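Local coordinates for protein ORF10 (Moritella marina, PDB 6RIW) that forms the ketosynthase and chain length factor part of a polyunsaturated fatty acid synthase and probably takes part in carbon-chain elongation on acyl carrier protein, at residues Q495-K507 and Q520-Q532. Residues are numbered along the deposited sequence; the frame is centred on the assembly and turned at random.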
ATOM      1  N   GLN A 495       8.959  -3.541 -32.100  1.00 19.37           N
ATOM      2  CA  GLN A 495       9.496  -2.214 -31.840  1.00 18.27           C
ATOM      3  C   GLN A 495       9.578  -1.944 -30.336  1.00 17.83           C
ATOM      4  O   GLN A 495       9.094  -2.722 -29.508  1.00 16.42           O
ATOM      5  CB  GLN A 495       8.636  -1.164 -32.530  1.00 20.23           C
ATOM      6  CG  GLN A 495       8.702  -1.313 -34.051  1.00 27.79           C
ATOM      7  CD  GLN A 495       7.650  -0.503 -34.747  1.00 33.97           C
ATOM      8  OE1 GLN A 495       6.502  -0.419 -34.284  1.00 37.53           O
ATOM      9  NE2 GLN A 495       8.028   0.121 -35.861  1.00 37.68           N
ATOM     10  N   ASN A 496      10.208  -0.819 -29.988  1.00 17.12           N
ATOM     11  CA  ASN A 496      10.276  -0.378 -28.598  1.00 16.26           C
ATOM     12  C   ASN A 496       9.831   1.077 -28.497  1.00 18.57           C
ATOM     13  O   ASN A 496       9.726   1.804 -29.494  1.00 18.36           O
ATOM     14  CB  ASN A 496      11.699  -0.540 -28.024  1.00 16.19           C
ATOM     15  CG  ASN A 496      12.721   0.350 -28.735  1.00 16.19           C
ATOM     16  OD1 ASN A 496      12.682   1.580 -28.629  1.00 14.23           O
ATOM     17  ND2 ASN A 496      13.633  -0.269 -29.460  1.00 18.92           N
ATOM     18  N   THR A 497       9.603   1.512 -27.256  1.00 14.45           N
ATOM     19  CA  THR A 497       9.203   2.878 -26.952  1.00 15.18           C
ATOM     20  C   THR A 497      10.328   3.680 -26.299  1.00 15.90           C
ATOM     21  O   THR A 497      10.052   4.644 -25.576  1.00 16.45           O
ATOM     22  CB  THR A 497       7.991   2.864 -26.032  1.00 16.91           C
ATOM     23  OG1 THR A 497       8.282   1.983 -24.945  1.00 17.21           O
ATOM     24  CG2 THR A 497       6.765   2.339 -26.786  1.00 19.32           C
ATOM     25  N   PHE A 498      11.583   3.292 -26.513  1.00 14.34           N
ATOM     26  CA  PHE A 498      12.687   3.933 -25.802  1.00 13.68           C
ATOM     27  C   PHE A 498      12.969   5.317 -26.374  1.00 18.11           C
ATOM     28  O   PHE A 498      13.007   5.503 -27.596  1.00 15.06           O
ATOM     29  CB  PHE A 498      13.926   3.053 -25.853  1.00 16.94           C
ATOM     30  CG  PHE A 498      13.719   1.706 -25.200  1.00 18.58           C
ATOM     31  CD1 PHE A 498      12.853   1.572 -24.138  1.00 21.70           C
ATOM     32  CD2 PHE A 498      14.372   0.586 -25.662  1.00 21.84           C
ATOM     33  CE1 PHE A 498      12.653   0.339 -23.529  1.00 20.36           C
ATOM     34  CE2 PHE A 498      14.167  -0.642 -25.071  1.00 21.53           C
ATOM     35  CZ  PHE A 498      13.312  -0.764 -24.002  1.00 21.52           C
ATOM     36  N   ARG A 499      13.117   6.299 -25.489  1.00 16.10           N
ATOM     37  CA  ARG A 499      13.269   7.695 -25.902  1.00 12.73           C
ATOM     38  C   ARG A 499      14.122   8.409 -24.866  1.00 13.19           C
ATOM     39  O   ARG A 499      14.365   7.896 -23.769  1.00 13.12           O
ATOM     40  CB  ARG A 499      11.915   8.398 -26.042  1.00 13.05           C
ATOM     41  CG  ARG A 499      11.047   8.299 -24.747  1.00 14.61           C
ATOM     42  CD  ARG A 499      10.007   9.421 -24.643  1.00 16.55           C
ATOM     43  NE  ARG A 499      10.638  10.736 -24.562  1.00 17.06           N
ATOM     44  CZ  ARG A 499       9.980  11.880 -24.756  1.00 16.83           C
ATOM     45  NH1 ARG A 499       8.683  11.859 -25.041  1.00 17.52           N
ATOM     46  NH2 ARG A 499      10.610  13.040 -24.655  1.00 16.71           N
ATOM     47  N   GLU A 500      14.567   9.616 -25.205  1.00 14.77           N
ATOM     48  CA  GLU A 500      15.289  10.364 -24.187  1.00 12.26           C
ATOM     49  C   GLU A 500      14.318  10.935 -23.154  1.00 11.86           C
ATOM     50  O   GLU A 500      13.107  11.033 -23.372  1.00 12.23           O
ATOM     51  CB  GLU A 500      16.122  11.478 -24.831  1.00 12.84           C
ATOM     52  CG  GLU A 500      17.097  10.962 -25.880  1.00 12.39           C
ATOM     53  CD  GLU A 500      18.282  10.162 -25.334  1.00 22.53           C
ATOM     54  OE1 GLU A 500      18.542  10.150 -24.100  1.00 17.11           O
ATOM     55  OE2 GLU A 500      18.962   9.516 -26.168  1.00 23.56           O
ATOM     56  N   LEU A 501      14.873  11.310 -22.012  1.00 12.29           N
ATOM     57  CA  LEU A 501      14.066  11.804 -20.901  1.00 12.28           C
ATOM     58  C   LEU A 501      13.244  13.027 -21.309  1.00 13.22           C
ATOM     59  O   LEU A 501      13.811  13.996 -21.809  1.00 14.14           O
ATOM     60  CB  LEU A 501      14.999  12.171 -19.742  1.00 11.91           C
ATOM     61  CG  LEU A 501      14.276  12.720 -18.502  1.00 12.78           C
ATOM     62  CD1 LEU A 501      13.691  11.583 -17.711  1.00 11.82           C
ATOM     63  CD2 LEU A 501      15.263  13.512 -17.625  1.00 14.85           C
ATOM     64  N   PRO A 502      11.923  13.027 -21.107  1.00 12.73           N
ATOM     65  CA  PRO A 502      11.135  14.235 -21.395  1.00 16.91           C
ATOM     66  C   PRO A 502      11.618  15.392 -20.537  1.00 16.10           C
ATOM     67  O   PRO A 502      12.037  15.204 -19.395  1.00 14.44           O
ATOM     68  CB  PRO A 502       9.699  13.833 -21.032  1.00 14.07           C
ATOM     69  CG  PRO A 502       9.705  12.314 -21.139  1.00 13.31           C
ATOM     70  CD  PRO A 502      11.085  11.881 -20.718  1.00 12.82           C
ATOM     71  N   GLU A 503      11.540  16.606 -21.102  1.00 13.34           N
ATOM     72  CA  GLU A 503      12.191  17.760 -20.480  1.00 15.66           C
ATOM     73  C   GLU A 503      11.776  17.998 -19.032  1.00 15.44           C
ATOM     74  O   GLU A 503      12.620  18.402 -18.224  1.00 16.65           O
ATOM     75  CB  GLU A 503      11.933  19.029 -21.314  1.00 17.36           C
ATOM     76  CG  GLU A 503      12.834  19.032 -22.516  1.00 30.21           C
ATOM     77  CD  GLU A 503      13.237  20.433 -22.991  1.00 31.20           C
ATOM     78  OE1 GLU A 503      12.508  21.414 -22.676  1.00 23.57           O
ATOM     79  OE2 GLU A 503      14.281  20.515 -23.694  1.00 34.38           O
ATOM     80  N   GLN A 504      10.510  17.783 -18.676  1.00 13.68           N
ATOM     81  CA  GLN A 504      10.058  18.053 -17.314  1.00 14.63           C
ATOM     82  C   GLN A 504       9.980  16.810 -16.434  1.00 12.56           C
ATOM     83  O   GLN A 504       9.605  16.917 -15.260  1.00 12.80           O
ATOM     84  CB  GLN A 504       8.683  18.714 -17.349  1.00 20.61           C
ATOM     85  CG  GLN A 504       8.694  20.128 -17.917  1.00 24.93           C
ATOM     86  CD  GLN A 504       7.279  20.624 -18.089  1.00 33.39           C
ATOM     87  OE1 GLN A 504       6.506  20.625 -17.136  1.00 30.97           O
ATOM     88  NE2 GLN A 504       6.922  21.025 -19.309  1.00 39.51           N
ATOM     89  N   ARG A 505      10.325  15.646 -16.961  1.00 12.46           N
ATOM     90  CA  ARG A 505      10.051  14.401 -16.247  1.00 11.66           C
ATOM     91  C   ARG A 505      10.814  14.308 -14.919  1.00 13.41           C
ATOM     92  O   ARG A 505      10.297  13.737 -13.953  1.00 12.36           O
ATOM     93  CB  ARG A 505      10.398  13.212 -17.144  1.00 12.00           C
ATOM     94  CG  ARG A 505      10.088  11.821 -16.514  1.00 11.59           C
ATOM     95  CD  ARG A 505       8.572  11.558 -16.492  1.00 13.63           C
ATOM     96  NE  ARG A 505       8.222  10.390 -15.672  1.00 10.56           N
ATOM     97  CZ  ARG A 505       8.030  10.457 -14.355  1.00 14.80           C
ATOM     98  NH1 ARG A 505       8.187  11.615 -13.695  1.00 12.28           N
ATOM     99  NH2 ARG A 505       7.674   9.361 -13.677  1.00 13.99           N
ATOM    100  N   TRP A 506      12.053  14.802 -14.859  1.00 11.25           N
ATOM    101  CA  TRP A 506      12.802  14.850 -13.592  1.00 11.68           C
ATOM    102  C   TRP A 506      12.862  16.258 -12.994  1.00 11.09           C
ATOM    103  O   TRP A 506      13.730  16.548 -12.157  1.00 11.15           O
ATOM    104  CB  TRP A 506      14.224  14.313 -13.774  1.00 10.19           C
ATOM    105  CG  TRP A 506      14.316  12.825 -14.002  1.00 10.35           C
ATOM    106  CD1 TRP A 506      13.278  11.936 -14.137  1.00 10.93           C
ATOM    107  CD2 TRP A 506      15.521  12.065 -14.137  1.00 11.77           C
ATOM    108  NE1 TRP A 506      13.782  10.650 -14.337  1.00 11.36           N
ATOM    109  CE2 TRP A 506      15.154  10.717 -14.350  1.00 11.42           C
ATOM    110  CE3 TRP A 506      16.887  12.396 -14.078  1.00 11.95           C
ATOM    111  CZ2 TRP A 506      16.103   9.696 -14.509  1.00 13.49           C
ATOM    112  CZ3 TRP A 506      17.833  11.379 -14.231  1.00 15.05           C
ATOM    113  CH2 TRP A 506      17.437  10.045 -14.456  1.00 13.35           C
ATOM    114  N   LYS A 507      11.939  17.136 -13.380  1.00 10.66           N
ATOM    115  CA  LYS A 507      11.953  18.522 -12.902  1.00 13.81           C
ATOM    116  C   LYS A 507      13.310  19.168 -13.154  1.00 15.21           C
ATOM    117  O   LYS A 507      13.764  20.032 -12.383  1.00 15.21           O
ATOM    118  CB  LYS A 507      11.572  18.598 -11.410  1.00 14.98           C
ATOM    119  CG  LYS A 507      10.130  18.246 -11.135  1.00 13.79           C
ATOM    120  CD  LYS A 507       9.744  18.414  -9.645  1.00 22.68           C
ATOM    121  CE  LYS A 507       8.222  18.309  -9.509  1.00 25.08           C
ATOM    122  NZ  LYS A 507       7.673  18.717  -8.170  1.00 26.42           N
ATOM    123  N   GLN A 520      26.304   8.588 -10.295  1.00 17.65           N
ATOM    124  CA  GLN A 520      27.223   7.929 -11.232  1.00 20.40           C
ATOM    125  C   GLN A 520      26.580   7.741 -12.607  1.00 20.79           C
ATOM    126  O   GLN A 520      26.769   6.722 -13.279  1.00 23.58           O
ATOM    127  CB  GLN A 520      27.724   6.606 -10.657  1.00 22.55           C
ATOM    128  CG  GLN A 520      28.395   6.838  -9.319  1.00 23.58           C
ATOM    129  CD  GLN A 520      28.961   5.577  -8.720  1.00 31.25           C
ATOM    130  OE1 GLN A 520      28.641   4.467  -9.152  1.00 34.65           O
ATOM    131  NE2 GLN A 520      29.803   5.738  -7.710  1.00 30.16           N
ATOM    132  N   LEU A 521      25.842   8.751 -13.039  1.00 16.50           N
ATOM    133  CA  LEU A 521      25.170   8.758 -14.338  1.00 18.56           C
ATOM    134  C   LEU A 521      25.792   9.822 -15.231  1.00 21.53           C
ATOM    135  O   LEU A 521      25.872  11.000 -14.841  1.00 17.23           O
ATOM    136  CB  LEU A 521      23.673   9.063 -14.171  1.00 19.13           C
ATOM    137  CG  LEU A 521      22.755   7.978 -13.588  1.00 20.25           C
ATOM    138  CD1 LEU A 521      21.362   8.546 -13.310  1.00 18.65           C
ATOM    139  CD2 LEU A 521      22.675   6.807 -14.563  1.00 22.83           C
ATOM    140  N   ARG A 522      26.178   9.425 -16.446  1.00 20.27           N
ATOM    141  CA  ARG A 522      26.610  10.415 -17.426  1.00 24.79           C
ATOM    142  C   ARG A 522      25.434  11.173 -18.022  1.00 20.96           C
ATOM    143  O   ARG A 522      25.577  12.338 -18.408  1.00 22.20           O
ATOM    144  CB  ARG A 522      27.416   9.731 -18.535  1.00 29.36           C
ATOM    145  CG  ARG A 522      28.374   8.654 -18.029  1.00 39.64           C
ATOM    146  CD  ARG A 522      29.395   8.252 -19.100  1.00 47.40           C
ATOM    147  NE  ARG A 522      30.399   9.296 -19.316  1.00 60.78           N
ATOM    148  CZ  ARG A 522      31.571   9.370 -18.685  1.00 60.58           C
ATOM    149  NH1 ARG A 522      31.913   8.452 -17.786  1.00 59.39           N
ATOM    150  NH2 ARG A 522      32.407  10.365 -18.959  1.00 57.62           N
ATOM    151  N   LYS A 523      24.268  10.536 -18.099  1.00 20.87           N
ATOM    152  CA  LYS A 523      23.077  11.132 -18.687  1.00 20.89           C
ATOM    153  C   LYS A 523      21.878  10.457 -18.045  1.00 15.69           C
ATOM    154  O   LYS A 523      22.010   9.389 -17.441  1.00 17.62           O
ATOM    155  CB  LYS A 523      23.046  10.940 -20.219  1.00 18.70           C
ATOM    156  CG  LYS A 523      23.025   9.461 -20.646  1.00 20.92           C
ATOM    157  CD  LYS A 523      22.988   9.298 -22.171  1.00 23.19           C
ATOM    158  CE  LYS A 523      21.697   9.861 -22.766  1.00 20.71           C
ATOM    159  NZ  LYS A 523      20.643   8.831 -22.662  1.00 22.03           N
ATOM    160  N   ALA A 524      20.712  11.076 -18.158  1.00 13.20           N
ATOM    161  CA  ALA A 524      19.501  10.341 -17.810  1.00 16.82           C
ATOM    162  C   ALA A 524      19.348   9.201 -18.820  1.00 15.09           C
ATOM    163  O   ALA A 524      19.562   9.423 -20.022  1.00 16.33           O
ATOM    164  CB  ALA A 524      18.272  11.251 -17.840  1.00 15.02           C
ATOM    165  N   PRO A 525      19.050   7.971 -18.381  1.00 13.78           N
ATOM    166  CA  PRO A 525      19.025   6.844 -19.324  1.00 14.43           C
ATOM    167  C   PRO A 525      17.982   7.050 -20.398  1.00 14.93           C
ATOM    168  O   PRO A 525      16.927   7.629 -20.166  1.00 14.12           O
ATOM    169  CB  PRO A 525      18.674   5.629 -18.445  1.00 15.55           C
ATOM    170  CG  PRO A 525      19.036   6.023 -17.072  1.00 15.98           C
ATOM    171  CD  PRO A 525      18.846   7.532 -16.986  1.00 15.44           C
ATOM    172  N   LYS A 526      18.272   6.537 -21.587  1.00 12.69           N
ATOM    173  CA  LYS A 526      17.218   6.424 -22.573  1.00 11.39           C
ATOM    174  C   LYS A 526      16.257   5.336 -22.099  1.00 15.21           C
ATOM    175  O   LYS A 526      16.707   4.279 -21.652  1.00 19.21           O
ATOM    176  CB  LYS A 526      17.830   6.075 -23.928  1.00 15.27           C
ATOM    177  CG  LYS A 526      16.808   6.099 -25.051  1.00 18.67           C
ATOM    178  CD  LYS A 526      17.508   6.212 -26.403  1.00 22.80           C
ATOM    179  CE  LYS A 526      16.521   5.976 -27.542  1.00 24.69           C
ATOM    180  NZ  LYS A 526      17.284   5.690 -28.793  1.00 26.29           N
ATOM    181  N   GLY A 527      14.948   5.587 -22.170  1.00 12.52           N
ATOM    182  CA  GLY A 527      14.011   4.584 -21.684  1.00 13.24           C
ATOM    183  C   GLY A 527      12.588   4.844 -22.124  1.00 13.34           C
ATOM    184  O   GLY A 527      12.290   5.790 -22.859  1.00 12.13           O
ATOM    185  N   SER A 528      11.687   3.985 -21.661  1.00 11.92           N
ATOM    186  CA  SER A 528      10.287   4.093 -22.080  1.00 11.08           C
ATOM    187  C   SER A 528       9.530   5.004 -21.106  1.00 12.62           C
ATOM    188  O   SER A 528       8.759   4.580 -20.243  1.00 12.88           O
ATOM    189  CB  SER A 528       9.668   2.707 -22.194  1.00 11.79           C
ATOM    190  OG  SER A 528       8.314   2.770 -22.596  1.00 13.65           O
ATOM    191  N   TYR A 529       9.789   6.301 -21.245  1.00 11.54           N
ATOM    192  CA  TYR A 529       9.169   7.281 -20.374  1.00 13.72           C
ATOM    193  C   TYR A 529       7.794   7.642 -20.901  1.00 14.54           C
ATOM    194  O   TYR A 529       7.547   7.638 -22.119  1.00 14.13           O
ATOM    195  CB  TYR A 529       9.999   8.564 -20.286  1.00 12.54           C
ATOM    196  CG  TYR A 529      11.373   8.397 -19.704  1.00 12.52           C
ATOM    197  CD1 TYR A 529      11.555   8.313 -18.324  1.00 11.44           C
ATOM    198  CD2 TYR A 529      12.507   8.302 -20.528  1.00 10.72           C
ATOM    199  CE1 TYR A 529      12.819   8.164 -17.773  1.00 12.19           C
ATOM    200  CE2 TYR A 529      13.770   8.140 -19.975  1.00 10.88           C
ATOM    201  CZ  TYR A 529      13.918   8.091 -18.596  1.00 10.81           C
ATOM    202  OH  TYR A 529      15.184   7.936 -18.056  1.00 13.38           O
ATOM    203  N   VAL A 530       6.916   8.013 -19.976  1.00 12.67           N
ATOM    204  CA  VAL A 530       5.629   8.613 -20.304  1.00 15.11           C
ATOM    205  C   VAL A 530       5.780  10.127 -20.152  1.00 17.68           C
ATOM    206  O   VAL A 530       6.007  10.627 -19.046  1.00 15.46           O
ATOM    207  CB  VAL A 530       4.507   8.068 -19.409  1.00 13.02           C
ATOM    208  CG1 VAL A 530       3.202   8.837 -19.661  1.00 15.10           C
ATOM    209  CG2 VAL A 530       4.298   6.581 -19.656  1.00 11.07           C
ATOM    210  N   GLU A 531       5.648  10.878 -21.257  1.00 14.83           N
ATOM    211  CA  GLU A 531       5.809  12.325 -21.136  1.00 16.63           C
ATOM    212  C   GLU A 531       4.553  12.985 -20.577  1.00 16.19           C
ATOM    213  O   GLU A 531       4.642  13.914 -19.767  1.00 16.48           O
ATOM    214  CB  GLU A 531       6.182  12.942 -22.497  1.00 17.74           C
ATOM    215  CG  GLU A 531       6.116  14.492 -22.493  1.00 21.11           C
ATOM    216  CD  GLU A 531       6.885  15.148 -23.645  1.00 30.87           C
ATOM    217  OE1 GLU A 531       7.186  14.463 -24.652  1.00 33.32           O
ATOM    218  OE2 GLU A 531       7.177  16.364 -23.538  1.00 39.44           O
ATOM    219  N   GLN A 532       3.378  12.507 -20.977  1.00 17.07           N
ATOM    220  CA  GLN A 532       2.118  13.150 -20.624  1.00 20.29           C
ATOM    221  C   GLN A 532       0.973  12.182 -20.890  1.00 21.53           C
ATOM    222  O   GLN A 532       1.121  11.199 -21.617  1.00 20.41           O
ATOM    223  CB  GLN A 532       1.922  14.447 -21.421  1.00 22.35           C
ATOM    224  CG  GLN A 532       1.906  14.230 -22.921  1.00 24.07           C
ATOM    225  CD  GLN A 532       2.060  15.541 -23.696  1.00 32.15           C
ATOM    226  OE1 GLN A 532       2.914  16.370 -23.378  1.00 33.58           O
ATOM    227  NE2 GLN A 532       1.219  15.734 -24.697  1.00 31.14           N
TER
HETATM  228  O   HOH W   1       8.157   6.165 -24.574  1.00 14.88           O
HETATM  229  O   HOH W   2       9.256  15.202 -26.032  1.00 30.45           O
HETATM  230  O   HOH W   3      17.736  10.940 -21.695  1.00 13.42           O
HETATM  231  O   HOH W   4       8.328  16.873 -20.309  1.00 15.88           O
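A single antiparallel bridge, Arg-499 with Gly-527 as a hydrogen-bonded pair, ties the loop 495-507 to 520-532 beside strand 741-752 of the second ketosynthase-like domain. Arg-499 N gives to Gly-527 O at 2.8 Å, and Gly-527 N returns to Arg-499 O at 2.9 Å. Next to the bridge the ring of Tyr-529 lies buried: Leu-501 CD1 sits over one face, 3.8 Å from the ring centroid, while Pro-502 CD packs on Tyr-529 CB. With CG anti to the backbone N (chi1 180°) and chi2 at 79°, Leu-501 CD1 touches a face of both Tyr-529 and Trp-506. The Tyr-529 hydroxyl donates to Pro-525 O at 2.8 Å, fixing the far end of the ring. A phenylalanine here would probably leave Pro-525 O without its hydroxyl donor and the ring less firmly fixed. Ala-524 CB rests over the six-membered ring of Trp-506, a CH-pi contact; the Trp-506 indole N-H is bound by Gly-697 O. Two salt bridges add polar ties across the contact. Arg-499 NH1 meets Glu-531 OE1 from above the carboxylate plane at 3.0 Å, the two flat groups 77° apart, with Pro-502 CG over the centre of the guanidinium. Lys-523 NZ reaches the syn lone pair of Glu-500 OE1 at 2.9 Å and also donates to Ala-524 O; a water joins that carboxylate oxygen to Leu-501 N and Ala-524 O. The Arg-505 guanidinium makes salt bridges to Glu-743 and Glu-587. The whole is a loop bound by one antiparallel bridge to the short strand 527-528, which pairs parallel with strand 741-752 in the thiolase-like fold.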